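Local coordinates for protein beta-glucosidase (Saccharopolyspora erythraea D, PDB 5M6G) that probably hydrolyses terminal, non-reducing beta-D-glucosyl residues, releasing beta-D-glucose, as a glycosyl hydrolase family 3 beta-glucosidase, at residues Ala288-Val293 with Val332-Asp337; Val536-Gly541 with Asn554-Ser559; Leu544-Glu549 with Met585-Ser590. All coordinates share one frame; numbering follows the deposited sequence.

Contact 1 (Ala288-Val293 with Val332-Asp337); sequences ASTYLV and VNAGID
Thr290 and Ala334 meet almost backbone to backbone, with Thr290 CA only 3.9 Å from Ala334 CA. The first turn of helix 290-300 here rests on the last turn of helix 325-334. The alanine methyl and the bare Gly335 suit this closeness. Ala334 CB lies against the backbone just before the helix start and comes within 3.7 Å of Ala288 C. Thr290 OG1 is 3.6 Å from Ala334 CA and also close to Asn333 O. Asn333 adds mainly its backbone here, since its amide end turns away and ND2 bonds to Arg360 O.

Of its segment, Val293 has the most surface buried by the contact. Its CB sits 3.4 Å from Ala334 O. CG1 is anti to the backbone N (chi1 177°) and lies 3.9 Å from Gly335 C. A CB on Gly335 would point toward Val293 and sit tight against CG1. The next apolar neighbour is Ile336, with Val293 CG1 and Ile336 CG1 4.3 Å apart.

Both segments belong to the N-terminal domain, whose family falls in the TIM-barrel clan. Helix 290-300 leads toward strand 306-308, and helix 325-334 leads toward strand 339-341. Each helix end is capped locally. Ser289 is the N-cap of helix 290-300, and its OG accepts from Leu292 N at 3.0 Å with an N-H...O angle of 160°. Gly335 closes helix 325-334 in a Schellman motif, with positive phi (112°) and two bonds back into the last turn. At these backbone angles a CB would also jam against Ala334 O, which calls for glycine.

Val307 of strand 306-308 touches both Val293 and Ile336. Lys298, further along helix 290-300, bonds to Gly335 O and forms a salt bridge with Asp337.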
# COMPACT_ATOMS: atom_id res chain seq x y z
N ALA A 288 -16.61 14.68 3.78
CA ALA A 288 -17.89 15.28 4.15
C ALA A 288 -19.04 14.76 3.29
O ALA A 288 -20.15 15.29 3.39
CB ALA A 288 -17.83 16.81 4.06
N SER A 289 -18.81 13.74 2.47
CA SER A 289 -19.81 13.31 1.49
C SER A 289 -20.74 12.29 2.14
O SER A 289 -20.51 11.09 2.11
CB SER A 289 -19.15 12.73 0.25
OG SER A 289 -20.15 12.25 -0.65
N THR A 290 -21.83 12.80 2.73
CA THR A 290 -22.87 11.90 3.22
C THR A 290 -23.36 10.98 2.11
O THR A 290 -23.62 9.79 2.34
CB THR A 290 -24.03 12.73 3.80
OG1 THR A 290 -23.51 13.66 4.75
CG2 THR A 290 -25.03 11.83 4.49
N TYR A 291 -23.47 11.50 0.89
CA TYR A 291 -23.98 10.69 -0.21
C TYR A 291 -23.06 9.51 -0.49
O TYR A 291 -23.50 8.35 -0.49
CB TYR A 291 -24.17 11.54 -1.47
CG TYR A 291 -24.60 10.72 -2.67
CD1 TYR A 291 -25.82 10.06 -2.67
CD2 TYR A 291 -23.77 10.59 -3.78
CE1 TYR A 291 -26.21 9.29 -3.75
CE2 TYR A 291 -24.15 9.82 -4.87
CZ TYR A 291 -25.38 9.17 -4.85
OH TYR A 291 -25.78 8.40 -5.92
N LEU A 292 -21.77 9.76 -0.69
CA LEU A 292 -20.90 8.66 -1.09
C LEU A 292 -20.61 7.73 0.08
O LEU A 292 -20.58 6.51 -0.10
CB LEU A 292 -19.59 9.20 -1.69
CG LEU A 292 -19.75 9.85 -3.07
CD1 LEU A 292 -18.40 10.27 -3.63
CD2 LEU A 292 -20.44 8.90 -4.04
N VAL A 293 -20.43 8.27 1.29
CA VAL A 293 -20.02 7.43 2.42
C VAL A 293 -21.24 6.76 3.06
O VAL A 293 -21.26 5.54 3.27
CB VAL A 293 -19.23 8.25 3.46
CG1 VAL A 293 -18.87 7.39 4.65
CG2 VAL A 293 -17.97 8.81 2.84
N VAL A 332 -18.31 13.26 10.92
CA VAL A 332 -19.09 12.24 11.63
C VAL A 332 -20.45 12.05 10.96
O VAL A 332 -20.90 10.92 10.76
CB VAL A 332 -19.23 12.60 13.12
CG1 VAL A 332 -20.13 11.60 13.82
CG2 VAL A 332 -17.85 12.66 13.81
N ASN A 333 -21.13 13.15 10.60
CA ASN A 333 -22.44 13.00 9.99
C ASN A 333 -22.35 12.46 8.57
O ASN A 333 -23.34 11.93 8.06
CB ASN A 333 -23.22 14.32 10.01
CG ASN A 333 -23.80 14.63 11.39
OD1 ASN A 333 -24.06 13.72 12.17
ND2 ASN A 333 -24.00 15.91 11.69
N ALA A 334 -21.19 12.57 7.92
CA ALA A 334 -21.04 11.91 6.63
C ALA A 334 -21.09 10.40 6.74
O ALA A 334 -21.31 9.72 5.73
CB ALA A 334 -19.73 12.35 5.96
N GLY A 335 -20.91 9.83 7.94
CA GLY A 335 -20.98 8.40 8.12
C GLY A 335 -19.66 7.73 8.48
O GLY A 335 -19.63 6.49 8.58
N ILE A 336 -18.57 8.48 8.69
CA ILE A 336 -17.30 7.87 9.08
C ILE A 336 -17.37 7.41 10.53
O ILE A 336 -17.93 8.09 11.40
CB ILE A 336 -16.15 8.87 8.84
CG1 ILE A 336 -16.02 9.16 7.35
CG2 ILE A 336 -14.81 8.33 9.39
CD1 ILE A 336 -14.91 10.13 7.00
N ASP A 337 -16.80 6.24 10.81
CA ASP A 337 -16.91 5.61 12.13
C ASP A 337 -15.73 5.89 13.04
O ASP A 337 -15.92 6.04 14.26
CB ASP A 337 -17.06 4.10 11.98
CG ASP A 337 -18.23 3.72 11.10
OD1 ASP A 337 -19.35 4.23 11.35
OD2 ASP A 337 -18.03 2.94 10.15

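Contact 2 (Val536-Gly541 with Asn554-Ser559); sequences VVTVSG and NALLAS
Val536 and Ala555 start a parallel ladder of four backbone hydrogen bonds. Val536 N donates to Ala555 O at 2.9 Å, almost straight at the hydrogen but with the donor lifted 36° above the carbonyl plane. Leu557 N then donates to Val536 O, Thr538 N to Leu557 O, and Ser559 N to Thr538 O at 2.8 Å. Val536 and Thr538 thus each use both N and O toward the other strand, as Leu557 does in return. Two CA-H...O contacts fill in the ladder, among them Val537 CA to Leu557 O at 3.2 Å.

Side chains pair on each face. On one, Val536 CG1 meets Leu556 CD1 at 4.0 Å. The same Leu556 CD1 also touches Thr538 CG2 at 4.0 Å, so one methyl serves both residues. Thr538 OG1 stands between its own backbone N and carbonyl carbon (chi1 57°). That places it beside Ala558, 3.6 Å from Ala558 CB. On the other face Val537 CG1 approaches Leu557 CD2 more loosely, at 4.4 Å.

The strands run side by side and parallel, their axes 19° apart. They are neighbours in the six-stranded mixed sheet of the C-terminal domain, an alpha/beta sandwich in this family. The link from one to the other, through residues 540-554, contains no helix.

Strand 493-499 bonds to the far edge of strand 534-539, pairing Val537 and Val539 with Val498. Leu557 is covered by Val572 and Leu573 of helix 567-573. Strand 414-418, antiparallel, flanks strand 555-560 on its outer edge, where Leu416 touches Leu556 and Ala558.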
# COMPACT_ATOMS: atom_id res chain seq x y z
N VAL A 536 18.19 -2.06 -20.74
CA VAL A 536 17.75 -1.03 -19.82
C VAL A 536 16.65 -1.61 -18.93
O VAL A 536 15.73 -2.28 -19.41
CB VAL A 536 17.28 0.23 -20.56
CG1 VAL A 536 16.64 1.21 -19.59
CG2 VAL A 536 18.48 0.88 -21.29
N VAL A 537 16.78 -1.39 -17.63
CA VAL A 537 15.84 -1.90 -16.65
C VAL A 537 15.29 -0.70 -15.89
O VAL A 537 16.06 0.04 -15.27
CB VAL A 537 16.51 -2.90 -15.69
CG1 VAL A 537 15.49 -3.45 -14.71
CG2 VAL A 537 17.17 -4.01 -16.49
N THR A 538 13.98 -0.48 -15.97
CA THR A 538 13.38 0.64 -15.26
C THR A 538 12.90 0.16 -13.89
O THR A 538 12.09 -0.77 -13.80
CB THR A 538 12.22 1.28 -16.04
OG1 THR A 538 11.21 0.30 -16.34
CG2 THR A 538 12.72 1.94 -17.33
N VAL A 539 13.45 0.75 -12.84
CA VAL A 539 12.93 0.61 -11.49
C VAL A 539 12.16 1.89 -11.21
O VAL A 539 12.75 2.96 -11.04
CB VAL A 539 14.05 0.38 -10.47
CG1 VAL A 539 13.51 0.47 -9.02
CG2 VAL A 539 14.69 -0.96 -10.69
N SER A 540 10.83 1.79 -11.20
CA SER A 540 10.00 2.99 -11.15
C SER A 540 8.62 2.62 -10.63
O SER A 540 8.22 1.46 -10.68
CB SER A 540 9.87 3.63 -12.54
OG SER A 540 9.16 2.77 -13.42
N GLY A 541 7.89 3.63 -10.17
CA GLY A 541 6.53 3.40 -9.74
C GLY A 541 5.46 3.55 -10.80
O GLY A 541 4.27 3.47 -10.49
N ASN A 554 18.81 -2.05 -26.74
CA ASN A 554 18.66 -3.40 -27.27
C ASN A 554 17.57 -4.17 -26.56
O ASN A 554 16.90 -5.02 -27.17
CB ASN A 554 19.99 -4.14 -27.19
CG ASN A 554 21.06 -3.46 -28.00
OD1 ASN A 554 21.74 -2.55 -27.51
ND2 ASN A 554 21.20 -3.85 -29.26
N ALA A 555 17.37 -3.91 -25.27
CA ALA A 555 16.24 -4.49 -24.56
C ALA A 555 15.77 -3.49 -23.52
O ALA A 555 16.54 -2.65 -23.05
CB ALA A 555 16.59 -5.82 -23.88
N LEU A 556 14.48 -3.58 -23.20
CA LEU A 556 13.87 -2.77 -22.15
C LEU A 556 13.03 -3.70 -21.29
O LEU A 556 12.13 -4.38 -21.81
CB LEU A 556 13.00 -1.66 -22.74
CG LEU A 556 12.15 -0.96 -21.68
CD1 LEU A 556 13.07 -0.27 -20.66
CD2 LEU A 556 11.22 0.03 -22.32
N LEU A 557 13.31 -3.72 -19.99
CA LEU A 557 12.58 -4.53 -19.02
C LEU A 557 12.07 -3.59 -17.94
O LEU A 557 12.85 -2.84 -17.35
CB LEU A 557 13.47 -5.62 -18.42
CG LEU A 557 12.83 -6.55 -17.38
CD1 LEU A 557 11.97 -7.61 -18.06
CD2 LEU A 557 13.90 -7.18 -16.50
N ALA A 558 10.75 -3.60 -17.72
CA ALA A 558 10.14 -2.78 -16.67
C ALA A 558 10.06 -3.62 -15.40
O ALA A 558 9.41 -4.67 -15.39
CB ALA A 558 8.76 -2.29 -17.08
N SER A 559 10.71 -3.16 -14.33
CA SER A 559 10.78 -3.93 -13.10
C SER A 559 9.91 -3.37 -11.98
O SER A 559 9.73 -4.06 -10.97
CB SER A 559 12.23 -4.00 -12.60
OG SER A 559 13.02 -4.78 -13.48

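Contact 3 (Leu544-Glu549 with Met585-Ser590); sequences LDIAGE and MTWMRS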
# COMPACT_ATOMS: atom_id res chain seq x y z
N LEU A 544 7.53 5.67 -17.44
CA LEU A 544 8.36 6.86 -17.57
C LEU A 544 8.42 7.25 -19.04
O LEU A 544 8.26 6.41 -19.93
CB LEU A 544 9.78 6.63 -17.03
CG LEU A 544 9.90 6.26 -15.55
CD1 LEU A 544 11.39 6.11 -15.18
CD2 LEU A 544 9.19 7.28 -14.65
N ASP A 545 8.66 8.54 -19.28
CA ASP A 545 8.62 9.10 -20.64
C ASP A 545 9.94 8.80 -21.34
O ASP A 545 10.93 9.51 -21.16
CB ASP A 545 8.35 10.59 -20.55
CG ASP A 545 7.97 11.20 -21.89
OD1 ASP A 545 7.81 10.46 -22.88
OD2 ASP A 545 7.81 12.44 -21.93
N ILE A 546 9.95 7.74 -22.16
CA ILE A 546 11.18 7.21 -22.74
C ILE A 546 11.09 7.07 -24.25
O ILE A 546 12.02 6.52 -24.86
CB ILE A 546 11.53 5.85 -22.13
CG1 ILE A 546 10.36 4.89 -22.39
CG2 ILE A 546 11.87 5.99 -20.65
CD1 ILE A 546 10.62 3.51 -22.01
N ALA A 547 9.99 7.49 -24.87
CA ALA A 547 9.76 7.18 -26.28
C ALA A 547 10.85 7.76 -27.18
O ALA A 547 11.12 7.21 -28.25
CB ALA A 547 8.39 7.69 -26.72
N GLY A 548 11.46 8.87 -26.77
CA GLY A 548 12.49 9.47 -27.61
C GLY A 548 13.80 8.71 -27.60
O GLY A 548 14.62 8.93 -28.49
N GLU A 549 14.00 7.83 -26.62
CA GLU A 549 15.26 7.10 -26.46
C GLU A 549 15.14 5.59 -26.67
O GLU A 549 16.17 4.96 -26.93
CB GLU A 549 15.86 7.33 -25.07
CG GLU A 549 16.32 8.76 -24.80
CD GLU A 549 15.16 9.68 -24.47
OE1 GLU A 549 14.59 9.53 -23.37
OE2 GLU A 549 14.81 10.55 -25.31
N MET A 585 -0.69 -0.46 -16.79
CA MET A 585 -1.00 0.90 -17.21
C MET A 585 -0.59 1.05 -18.66
O MET A 585 0.38 0.43 -19.11
CB MET A 585 -0.27 1.98 -16.36
CG MET A 585 -0.87 2.32 -14.99
SD MET A 585 -0.74 0.95 -13.84
CE MET A 585 -1.10 1.69 -12.23
N THR A 586 -1.32 1.89 -19.39
CA THR A 586 -0.94 2.24 -20.75
C THR A 586 0.31 3.13 -20.72
O THR A 586 0.40 4.06 -19.93
CB THR A 586 -2.10 2.97 -21.44
OG1 THR A 586 -3.21 2.07 -21.57
CG2 THR A 586 -1.70 3.45 -22.81
N TRP A 587 1.28 2.84 -21.59
CA TRP A 587 2.58 3.51 -21.55
C TRP A 587 2.62 4.63 -22.58
O TRP A 587 2.51 4.38 -23.79
CB TRP A 587 3.71 2.51 -21.80
CG TRP A 587 5.05 3.00 -21.35
CD1 TRP A 587 5.72 4.10 -21.81
CD2 TRP A 587 5.90 2.39 -20.36
NE1 TRP A 587 6.94 4.22 -21.16
CE2 TRP A 587 7.07 3.18 -20.27
CE3 TRP A 587 5.78 1.26 -19.55
CZ2 TRP A 587 8.10 2.88 -19.39
CZ3 TRP A 587 6.82 0.96 -18.67
CH2 TRP A 587 7.96 1.76 -18.60
N MET A 588 2.86 5.86 -22.11
CA MET A 588 2.75 7.06 -22.94
C MET A 588 3.80 7.10 -24.06
O MET A 588 4.95 6.67 -23.90
CB MET A 588 2.90 8.30 -22.07
CG MET A 588 4.35 8.53 -21.59
SD MET A 588 4.56 9.70 -20.26
CE MET A 588 4.58 8.59 -18.83
N ARG A 589 3.39 7.65 -25.22
CA ARG A 589 4.35 8.11 -26.22
C ARG A 589 4.95 9.45 -25.80
O ARG A 589 6.06 9.80 -26.22
CB ARG A 589 3.71 8.29 -27.60
CG ARG A 589 3.50 7.03 -28.38
CD ARG A 589 3.07 7.33 -29.83
NE ARG A 589 2.61 6.11 -30.47
CZ ARG A 589 3.41 5.18 -30.96
NH1 ARG A 589 4.74 5.32 -30.88
NH2 ARG A 589 2.90 4.09 -31.52
N SER A 590 4.20 10.20 -25.00
CA SER A 590 4.58 11.55 -24.64
C SER A 590 3.89 11.91 -23.34
O SER A 590 2.73 11.54 -23.13
CB SER A 590 4.20 12.55 -25.75
OG SER A 590 4.21 13.87 -25.26
O HOH W 1 7.46 7.90 -23.45
O HOH W 2 7.28 13.91 -23.86
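Trp587 and Leu544 join two irregular loops of the C-terminal alpha/beta domain. One loop links the neighbouring strands 534-539 and 555-560; the other follows helix 567-573. Trp587 loses the most surface. Its CG is anti to the backbone N (chi1 -161°), and its indole lies against the backbone of Leu544. Trp587 NE1 donates to Leu544 O at 2.8 Å, but the N-H...O angle of 127° makes the bond weak. The six-membered ring also passes close, with Trp587 CZ2 3.5 Å from Leu544 N. Leu544 is buried here mainly through its main chain, since its side chain starts off away from the other loop. Ile546 adds an apolar touch, its chain crossing that of Trp587 at about a right angle. A further ring, Phe606, meets Trp587 edge-to-face.

Met588 packs on Asp545 and on the backbone of Leu544. Its SD lies 3.9 Å from Asp545 CB, and its methyl CE reaches Leu544 C. The Asp545 and Met588 side chains cross at about a right angle.

The carboxylate of Asp545 is linked to the second loop through two waters, and OD2 also has a weak bond to Phe591 N. One water donates to Asp545 OD1 at 2.6 Å and to Met588 O, and accepts from Ile546 N. It thus joins Met588 O to both residues. A second water donates to Asp545 OD2 and has a weak link to Ser590 OG, whose stronger partner is Asp592 N. Ala547 CB lies 3.2 Å from Arg589 O.

In the fold
Contacts 2 and 3 form one continuous packed region, their centres about 12 Å apart. Their segments alternate along the chain, because 544-549 lies in the link between the two strands of contact 2. Leu556 CD2 meets Ile546 CD1 at 3.5 Å, and Trp587 CZ3 lies 4.1 Å from Ala558 CB. Contact 1 is in the N-terminal domain, its centre about 42 Å from that of contact 2, across the chain's centre, and about 39 Å from that of contact 3. Its Ile336 side chain is about 12 Å from the bound sorbitol and about 8 Å from that of Asp310, which binds it. Contact 2 lies away from the known sites. In contact 3 the Met588 side chain is about 8 Å from a bound magnesium ion.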